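Local coordinates for protein putative NAD(P)H nitroreductase MhqN (Bacillus subtilis, PDB 3BEM) that probably acts as an FMN-dependent, NAD(P)H-linked nitroreductase, working as a homodimer and perhaps helping to break down aromatic compounds, at residues B[58-71]-B[83-95]. The protein carries 3 engineered substitutions. Sequence-based numbering, arbitrary orientation.
With PGO (S-1,2-propanediol), chain H.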
ATOM      1  N   HIS B  58      -2.522  11.890   2.833  1.00 15.14           N
ATOM      2  CA  HIS B  58      -3.935  11.640   2.619  1.00 16.44           C
ATOM      3  C   HIS B  58      -4.615  10.844   3.733  1.00 18.80           C
ATOM      4  O   HIS B  58      -5.832  10.904   3.866  1.00 16.90           O
ATOM      5  CB  HIS B  58      -4.170  10.873   1.313  1.00 15.64           C
ATOM      6  CG  HIS B  58      -3.503  11.471   0.120  1.00 14.68           C
ATOM      7  ND1 HIS B  58      -2.127  11.524  -0.007  1.00 15.76           N
ATOM      8  CD2 HIS B  58      -4.008  11.996  -1.018  1.00 16.54           C
ATOM      9  CE1 HIS B  58      -1.820  12.058  -1.175  1.00 15.16           C
ATOM     10  NE2 HIS B  58      -2.946  12.371  -1.809  1.00 15.59           N
ATOM     11  N   THR B  59      -3.835  10.074   4.472  1.00 14.89           N
ATOM     12  CA  THR B  59      -4.328   9.007   5.330  1.00 14.98           C
ATOM     13  C   THR B  59      -4.640   9.498   6.724  1.00 18.71           C
ATOM     14  O   THR B  59      -3.852  10.255   7.346  1.00 18.98           O
ATOM     15  CB  THR B  59      -3.329   7.806   5.394  1.00 15.18           C
ATOM     16  OG1 THR B  59      -2.845   7.485   4.101  1.00 17.80           O
ATOM     17  CG2 THR B  59      -3.974   6.521   5.991  1.00 13.05           C
ATOM     18  N   LYS B  60      -5.794   9.070   7.217  1.00 16.20           N
ATOM     19  CA  LYS B  60      -6.157   9.195   8.615  1.00 18.71           C
ATOM     20  C   LYS B  60      -6.499   7.825   9.170  1.00 16.89           C
ATOM     21  O   LYS B  60      -6.936   6.922   8.421  1.00 17.33           O
ATOM     22  CB  LYS B  60      -7.285  10.208   8.827  1.00 20.41           C
ATOM     23  CG  LYS B  60      -6.860  11.662   8.561  1.00 28.82           C
ATOM     24  CD  LYS B  60      -7.734  12.722   9.307  1.00 29.55           C
ATOM     25  CE  LYS B  60      -6.943  14.029   9.558  1.00 34.25           C
ATOM     26  NZ  LYS B  60      -7.468  14.820  10.703  1.00 44.70           N
ATOM     27  N   TYR B  61      -6.268   7.645  10.458  1.00 15.53           N
ATOM     28  CA  TYR B  61      -6.675   6.425  11.156  1.00 15.06           C
ATOM     29  C   TYR B  61      -7.647   6.721  12.294  1.00 17.21           C
ATOM     30  O   TYR B  61      -7.397   7.637  13.112  1.00 18.11           O
ATOM     31  CB  TYR B  61      -5.474   5.669  11.716  1.00 15.96           C
ATOM     32  CG  TYR B  61      -4.499   5.136  10.683  1.00 15.65           C
ATOM     33  CD1 TYR B  61      -3.548   5.959  10.113  1.00 15.98           C
ATOM     34  CD2 TYR B  61      -4.497   3.794  10.344  1.00 15.93           C
ATOM     35  CE1 TYR B  61      -2.672   5.493   9.158  1.00 15.82           C
ATOM     36  CE2 TYR B  61      -3.629   3.300   9.422  1.00 17.02           C
ATOM     37  CZ  TYR B  61      -2.706   4.150   8.823  1.00 15.62           C
ATOM     38  OH  TYR B  61      -1.875   3.605   7.904  1.00 16.06           O
ATOM     39  N   VAL B  62      -8.771   6.007  12.333  1.00 14.62           N
ATOM     40  CA  VAL B  62      -9.626   6.034  13.499  1.00 17.12           C
ATOM     41  C   VAL B  62      -9.356   4.724  14.192  1.00 18.35           C
ATOM     42  O   VAL B  62      -9.606   3.635  13.629  1.00 17.45           O
ATOM     43  CB  VAL B  62     -11.061   6.190  13.151  1.00 17.16           C
ATOM     44  CG1 VAL B  62     -11.907   6.091  14.426  1.00 18.65           C
ATOM     45  CG2 VAL B  62     -11.261   7.536  12.438  1.00 16.82           C
ATOM     46  N   THR B  63      -8.831   4.821  15.401  1.00 15.20           N
ATOM     47  CA  THR B  63      -8.366   3.652  16.133  1.00 17.33           C
ATOM     48  C   THR B  63      -9.293   3.352  17.306  1.00 17.74           C
ATOM     49  O   THR B  63      -9.379   4.149  18.254  1.00 18.64           O
ATOM     50  CB  THR B  63      -6.920   3.846  16.638  1.00 17.82           C
ATOM     51  OG1 THR B  63      -6.077   4.212  15.531  1.00 21.72           O
ATOM     52  CG2 THR B  63      -6.390   2.589  17.307  1.00 23.50           C
ATOM     53  N   VAL B  64      -9.982   2.217  17.221  1.00 17.03           N
ATOM     54  CA  VAL B  64     -11.033   1.872  18.170  1.00 15.85           C
ATOM     55  C   VAL B  64     -10.495   0.870  19.179  1.00 17.39           C
ATOM     56  O   VAL B  64     -10.204  -0.290  18.840  1.00 14.52           O
ATOM     57  CB  VAL B  64     -12.294   1.303  17.473  1.00 14.37           C
ATOM     58  CG1 VAL B  64     -13.438   1.114  18.501  1.00 16.00           C
ATOM     59  CG2 VAL B  64     -12.711   2.237  16.289  1.00 16.57           C
ATOM     60  N   LEU B  65     -10.415   1.323  20.432  1.00 17.24           N
ATOM     61  CA  LEU B  65      -9.977   0.497  21.561  1.00 19.90           C
ATOM     62  C   LEU B  65     -11.189   0.108  22.392  1.00 21.54           C
ATOM     63  O   LEU B  65     -11.197  -0.898  23.118  1.00 20.92           O
ATOM     64  CB  LEU B  65      -8.968   1.286  22.423  1.00 21.95           C
ATOM     65  CG  LEU B  65      -7.713   1.852  21.739  1.00 24.89           C
ATOM     66  CD1 LEU B  65      -6.953   2.834  22.656  1.00 27.57           C
ATOM     67  CD2 LEU B  65      -6.839   0.734  21.316  1.00 27.33           C
ATOM     68  N   ASP B  66     -12.230   0.919  22.306  1.00 23.28           N
ATOM     69  CA  ASP B  66     -13.434   0.691  23.117  1.00 24.13           C
ATOM     70  C   ASP B  66     -14.150  -0.605  22.749  1.00 21.18           C
ATOM     71  O   ASP B  66     -14.631  -0.766  21.633  1.00 20.29           O
ATOM     72  CB  ASP B  66     -14.391   1.885  23.006  1.00 25.12           C
ATOM     73  CG  ASP B  66     -15.549   1.794  23.994  1.00 27.06           C
ATOM     74  OD1 ASP B  66     -16.524   1.065  23.726  1.00 34.12           O
ATOM     75  OD2 ASP B  66     -15.455   2.414  25.065  1.00 44.59           O
ATOM     76  N   GLN B  67     -14.280  -1.518  23.712  1.00 20.16           N
ATOM     77  CA  GLN B  67     -14.839  -2.808  23.409  1.00 19.11           C
ATOM     78  C   GLN B  67     -16.324  -2.732  23.023  1.00 21.15           C
ATOM     79  O   GLN B  67     -16.810  -3.489  22.186  1.00 21.56           O
ATOM     80  CB  GLN B  67     -14.586  -3.775  24.557  1.00 22.34           C
ATOM     81  CG  GLN B  67     -14.930  -5.183  24.243  1.00 23.29           C
ATOM     82  CD  GLN B  67     -14.151  -5.782  23.068  1.00 22.94           C
ATOM     83  OE1 GLN B  67     -13.126  -5.276  22.637  1.00 23.28           O
ATOM     84  NE2 GLN B  67     -14.648  -6.896  22.585  1.00 22.18           N
ATOM     85  N   ASP B  68     -17.065  -1.795  23.600  1.00 21.13           N
ATOM     86  CA  ASP B  68     -18.468  -1.682  23.233  1.00 23.88           C
ATOM     87  C   ASP B  68     -18.599  -1.274  21.764  1.00 22.21           C
ATOM     88  O   ASP B  68     -19.459  -1.772  21.030  1.00 23.32           O
ATOM     89  CB  ASP B  68     -19.164  -0.653  24.115  1.00 27.98           C
ATOM     90  CG  ASP B  68     -20.655  -0.533  23.813  1.00 29.05           C
ATOM     91  OD1 ASP B  68     -21.358  -1.554  23.922  1.00 41.87           O
ATOM     92  OD2 ASP B  68     -21.102   0.574  23.475  1.00 38.42           O
ATOM     93  N   VAL B  69     -17.758  -0.344  21.342  1.00 19.60           N
ATOM     94  CA  VAL B  69     -17.763   0.096  19.944  1.00 18.44           C
ATOM     95  C   VAL B  69     -17.347  -1.048  19.006  1.00 20.56           C
ATOM     96  O   VAL B  69     -17.933  -1.242  17.962  1.00 18.66           O
ATOM     97  CB  VAL B  69     -16.902   1.329  19.692  1.00 19.72           C
ATOM     98  CG1 VAL B  69     -16.994   1.734  18.246  1.00 22.29           C
ATOM     99  CG2 VAL B  69     -17.355   2.512  20.579  1.00 22.48           C
ATOM    100  N   LYS B  70     -16.358  -1.830  19.415  1.00 19.94           N
ATOM    101  CA  LYS B  70     -15.935  -2.982  18.597  1.00 17.90           C
ATOM    102  C   LYS B  70     -17.058  -3.995  18.438  1.00 19.58           C
ATOM    103  O   LYS B  70     -17.288  -4.511  17.342  1.00 20.16           O
ATOM    104  CB  LYS B  70     -14.669  -3.629  19.208  1.00 20.04           C
ATOM    105  CG  LYS B  70     -13.421  -2.761  19.060  1.00 18.66           C
ATOM    106  CD  LYS B  70     -12.314  -2.992  20.108  1.00 18.15           C
ATOM    107  CE  LYS B  70     -11.404  -4.168  19.806  1.00 18.62           C
ATOM    108  NZ  LYS B  70     -12.050  -5.537  20.025  1.00 16.95           N
ATOM    109  N   GLU B  71     -17.749  -4.293  19.537  1.00 20.88           N
ATOM    110  CA  GLU B  71     -18.925  -5.149  19.484  1.00 25.00           C
ATOM    111  C   GLU B  71     -19.909  -4.604  18.463  1.00 25.19           C
ATOM    112  O   GLU B  71     -20.419  -5.366  17.628  1.00 24.24           O
ATOM    113  CB  GLU B  71     -19.600  -5.279  20.852  1.00 25.16           C
ATOM    114  CG  GLU B  71     -18.822  -6.121  21.885  1.00 32.02           C
ATOM    115  CD  GLU B  71     -19.324  -5.928  23.361  1.00 36.66           C
ATOM    116  OE1 GLU B  71     -20.364  -5.246  23.614  1.00 46.34           O
ATOM    117  OE2 GLU B  71     -18.652  -6.452  24.282  1.00 48.14           O
ATOM    118  N   VAL B  83     -13.273  -8.635  14.803  0.50 15.82           N
ATOM    119  CA  VAL B  83     -13.437  -7.251  15.248  0.50 16.76           C
ATOM    120  C   VAL B  83     -13.612  -7.198  16.778  0.50 16.14           C
ATOM    121  O   VAL B  83     -13.080  -6.294  17.437  0.50 19.55           O
ATOM    122  CB  VAL B  83     -14.602  -6.530  14.515  0.50 18.80           C
ATOM    123  CG1 VAL B  83     -15.042  -5.290  15.246  0.50 18.64           C
ATOM    124  CG2 VAL B  83     -14.197  -6.158  13.101  0.50 19.17           C
ATOM    125  N   VAL B  84     -14.336  -8.173  17.328  1.00 17.33           N
ATOM    126  CA  VAL B  84     -14.574  -8.263  18.793  1.00 17.00           C
ATOM    127  C   VAL B  84     -13.352  -8.760  19.571  1.00 15.26           C
ATOM    128  O   VAL B  84     -12.984  -8.173  20.594  1.00 16.21           O
ATOM    129  CB  VAL B  84     -15.837  -9.137  19.051  1.00 21.55           C
ATOM    130  CG1 VAL B  84     -16.088  -9.396  20.559  1.00 20.31           C
ATOM    131  CG2 VAL B  84     -17.041  -8.463  18.383  1.00 22.55           C
ATOM    132  N   SER B  85     -12.721  -9.828  19.088  1.00 14.97           N
ATOM    133  CA  SER B  85     -11.601 -10.461  19.810  1.00 14.59           C
ATOM    134  C   SER B  85     -10.300  -9.657  19.702  1.00 14.85           C
ATOM    135  O   SER B  85      -9.422  -9.805  20.521  1.00 14.38           O
ATOM    136  CB  SER B  85     -11.345 -11.863  19.307  1.00 15.43           C
ATOM    137  OG  SER B  85     -11.096 -11.849  17.906  1.00 18.53           O
ATOM    138  N   SER B  86     -10.159  -8.866  18.637  1.00 14.80           N
ATOM    139  CA  SER B  86      -8.986  -8.008  18.468  1.00 14.41           C
ATOM    140  C   SER B  86      -8.681  -7.093  19.635  1.00 15.86           C
ATOM    141  O   SER B  86      -9.567  -6.732  20.425  1.00 14.40           O
ATOM    142  CB  SER B  86      -9.141  -7.113  17.232  1.00 14.89           C
ATOM    143  OG  SER B  86     -10.216  -6.195  17.353  1.00 15.41           O
ATOM    144  N   SER B  87      -7.420  -6.722  19.761  1.00 15.69           N
ATOM    145  CA  SER B  87      -7.040  -5.701  20.739  1.00 14.34           C
ATOM    146  C   SER B  87      -7.491  -4.302  20.352  1.00 15.32           C
ATOM    147  O   SER B  87      -7.833  -3.512  21.223  1.00 15.99           O
ATOM    148  CB  SER B  87      -5.542  -5.735  20.988  1.00 14.61           C
ATOM    149  OG  SER B  87      -5.170  -7.038  21.389  1.00 14.16           O
ATOM    150  N   ALA B  88      -7.507  -4.013  19.052  1.00 15.77           N
ATOM    151  CA  ALA B  88      -8.011  -2.760  18.524  1.00 14.52           C
ATOM    152  C   ALA B  88      -8.465  -2.995  17.086  1.00 15.40           C
ATOM    153  O   ALA B  88      -8.014  -3.945  16.415  1.00 13.38           O
ATOM    154  CB  ALA B  88      -6.957  -1.654  18.585  1.00 12.76           C
ATOM    155  N   VAL B  89      -9.391  -2.160  16.627  1.00 13.83           N
ATOM    156  CA  VAL B  89      -9.851  -2.151  15.234  1.00 15.00           C
ATOM    157  C   VAL B  89      -9.529  -0.773  14.654  1.00 16.22           C
ATOM    158  O   VAL B  89      -9.902   0.224  15.271  1.00 17.95           O
ATOM    159  CB  VAL B  89     -11.367  -2.425  15.066  1.00 17.45           C
ATOM    160  CG1 VAL B  89     -11.648  -2.487  13.527  1.00 25.02           C
ATOM    161  CG2 VAL B  89     -11.814  -3.721  15.729  1.00 23.30           C
ATOM    162  N   LEU B  90      -8.753  -0.689  13.542  1.00 15.53           N
ATOM    163  CA  LEU B  90      -8.436   0.601  12.900  1.00 14.92           C
ATOM    164  C   LEU B  90      -9.200   0.740  11.621  1.00 15.50           C
ATOM    165  O   LEU B  90      -9.322  -0.228  10.844  1.00 15.76           O
ATOM    166  CB  LEU B  90      -6.943   0.672  12.564  1.00 15.94           C
ATOM    167  CG  LEU B  90      -5.953   0.735  13.745  1.00 24.43           C
ATOM    168  CD1 LEU B  90      -5.880  -0.521  14.560  1.00 20.32           C
ATOM    169  CD2 LEU B  90      -4.592   1.031  13.118  1.00 26.71           C
ATOM    170  N   LEU B  91      -9.752   1.925  11.392  1.00 15.69           N
ATOM    171  CA  LEU B  91     -10.298   2.275  10.101  1.00 16.28           C
ATOM    172  C   LEU B  91      -9.301   3.155   9.424  1.00 14.91           C
ATOM    173  O   LEU B  91      -8.908   4.188   9.947  1.00 16.66           O
ATOM    174  CB  LEU B  91     -11.671   2.940  10.256  1.00 19.19           C
ATOM    175  CG  LEU B  91     -12.811   1.989  10.672  1.00 23.12           C
ATOM    176  CD1 LEU B  91     -12.989   0.819   9.642  1.00 25.42           C
ATOM    177  CD2 LEU B  91     -12.630   1.521  12.165  1.00 28.22           C
ATOM    178  N   VAL B  92      -8.866   2.717   8.260  1.00 15.09           N
ATOM    179  CA  VAL B  92      -7.912   3.447   7.474  1.00 13.70           C
ATOM    180  C   VAL B  92      -8.694   4.305   6.479  1.00 15.92           C
ATOM    181  O   VAL B  92      -9.372   3.801   5.597  1.00 16.91           O
ATOM    182  CB  VAL B  92      -6.943   2.510   6.720  1.00 16.16           C
ATOM    183  CG1 VAL B  92      -5.834   3.355   6.034  1.00 17.99           C
ATOM    184  CG2 VAL B  92      -6.349   1.401   7.668  1.00 17.01           C
ATOM    185  N   LEU B  93      -8.599   5.624   6.655  1.00 14.76           N
ATOM    186  CA  LEU B  93      -9.320   6.587   5.860  1.00 14.05           C
ATOM    187  C   LEU B  93      -8.379   7.273   4.878  1.00 16.16           C
ATOM    188  O   LEU B  93      -7.217   7.507   5.179  1.00 16.12           O
ATOM    189  CB  LEU B  93      -9.935   7.686   6.750  1.00 15.04           C
ATOM    190  CG  LEU B  93     -10.826   7.202   7.885  1.00 15.44           C
ATOM    191  CD1 LEU B  93     -11.424   8.383   8.687  1.00 16.38           C
ATOM    192  CD2 LEU B  93     -11.929   6.214   7.321  1.00 17.67           C
ATOM    193  N   GLY B  94      -8.915   7.603   3.708  1.00 15.52           N
ATOM    194  CA  GLY B  94      -8.231   8.438   2.760  1.00 15.96           C
ATOM    195  C   GLY B  94      -9.025   9.697   2.472  1.00 14.74           C
ATOM    196  O   GLY B  94     -10.194   9.641   2.099  1.00 16.27           O
ATOM    197  N   ASP B  95      -8.397  10.846   2.658  1.00 17.22           N
ATOM    198  CA  ASP B  95      -9.060  12.124   2.360  1.00 16.77           C
ATOM    199  C   ASP B  95      -9.163  12.378   0.857  1.00 15.10           C
ATOM    200  O   ASP B  95      -8.167  12.624   0.191  1.00 17.17           O
ATOM    201  CB  ASP B  95      -8.267  13.216   3.015  1.00 18.63           C
ATOM    202  CG  ASP B  95      -8.940  14.544   3.016  1.00 21.57           C
ATOM    203  OD1 ASP B  95     -10.050  14.695   2.488  1.00 19.49           O
ATOM    204  OD2 ASP B  95      -8.329  15.469   3.622  1.00 22.06           O
TER
HETATM  205  C1  PGO H 301      -7.552  -3.079  24.693  1.00 38.03           C
HETATM  206  C2  PGO H 301      -7.795  -1.572  24.683  1.00 42.60           C
HETATM  207  C3  PGO H 301      -9.065  -1.202  25.474  1.00 37.23           C
HETATM  208  O1  PGO H 301      -6.639  -3.524  23.682  1.00 23.42           O
HETATM  209  O2  PGO H 301      -6.628  -0.894  25.210  1.00 44.58           O
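From Thr59 to Val64 the first strand pairs antiparallel with Val89 to Gly94, and seven backbone hydrogen bonds, from Asp95 N to His58 O at one end to Val89 N to Val64 O at the other, join the two. On the face of Tyr61 and Val92 these side chains lie side by side, Tyr61 CE2 reaching Val92 CG2 at 3.8 Å, while Leu90 CD2 approaches Tyr61 CD2 at 3.9 Å; helices 37-47 and 136-161 cover this face, and Tyr61 OH bonds Ser150 OG. On the other face, Val62 CG2 touches Leu93 CD1 at 3.8 Å.

Past the strands, the contact illustrates how a lysine can close the end of a short helix. Lys70 runs over Val89, CG to CG2 at 3.8 Å, then bends twice (chi3 82°, chi4 -73°), which turns NZ back onto carbonyls at and just beyond the C-terminal end of helix 82-85. There Lys70 NZ donates to Ser86 O at 2.8 Å, from above its carbonyl plane, and to Val83 O at 2.9 Å, within the plane. Val83 O also accepts from Ser86 OG. A third bond ties Lys70 NZ to Gln67 OE1 at 2.8 Å, and the amide of Gln67 reaches the same turn, its NE2 giving Val84 O a nearly straight bond (169°) close to the amide plane. A methionine in place of Lys70 would probably leave Ser86 O and Gln67 OE1 without this donor and weaken the hold of helix 67-76 on the turn.

Tyr61 to Thr63 also pair in parallel with a strand of the second subunit, continuing the sheet across the interface, an arrangement characteristic of the intertwined, FMN-binding alpha/beta homodimer of the nitroreductase family.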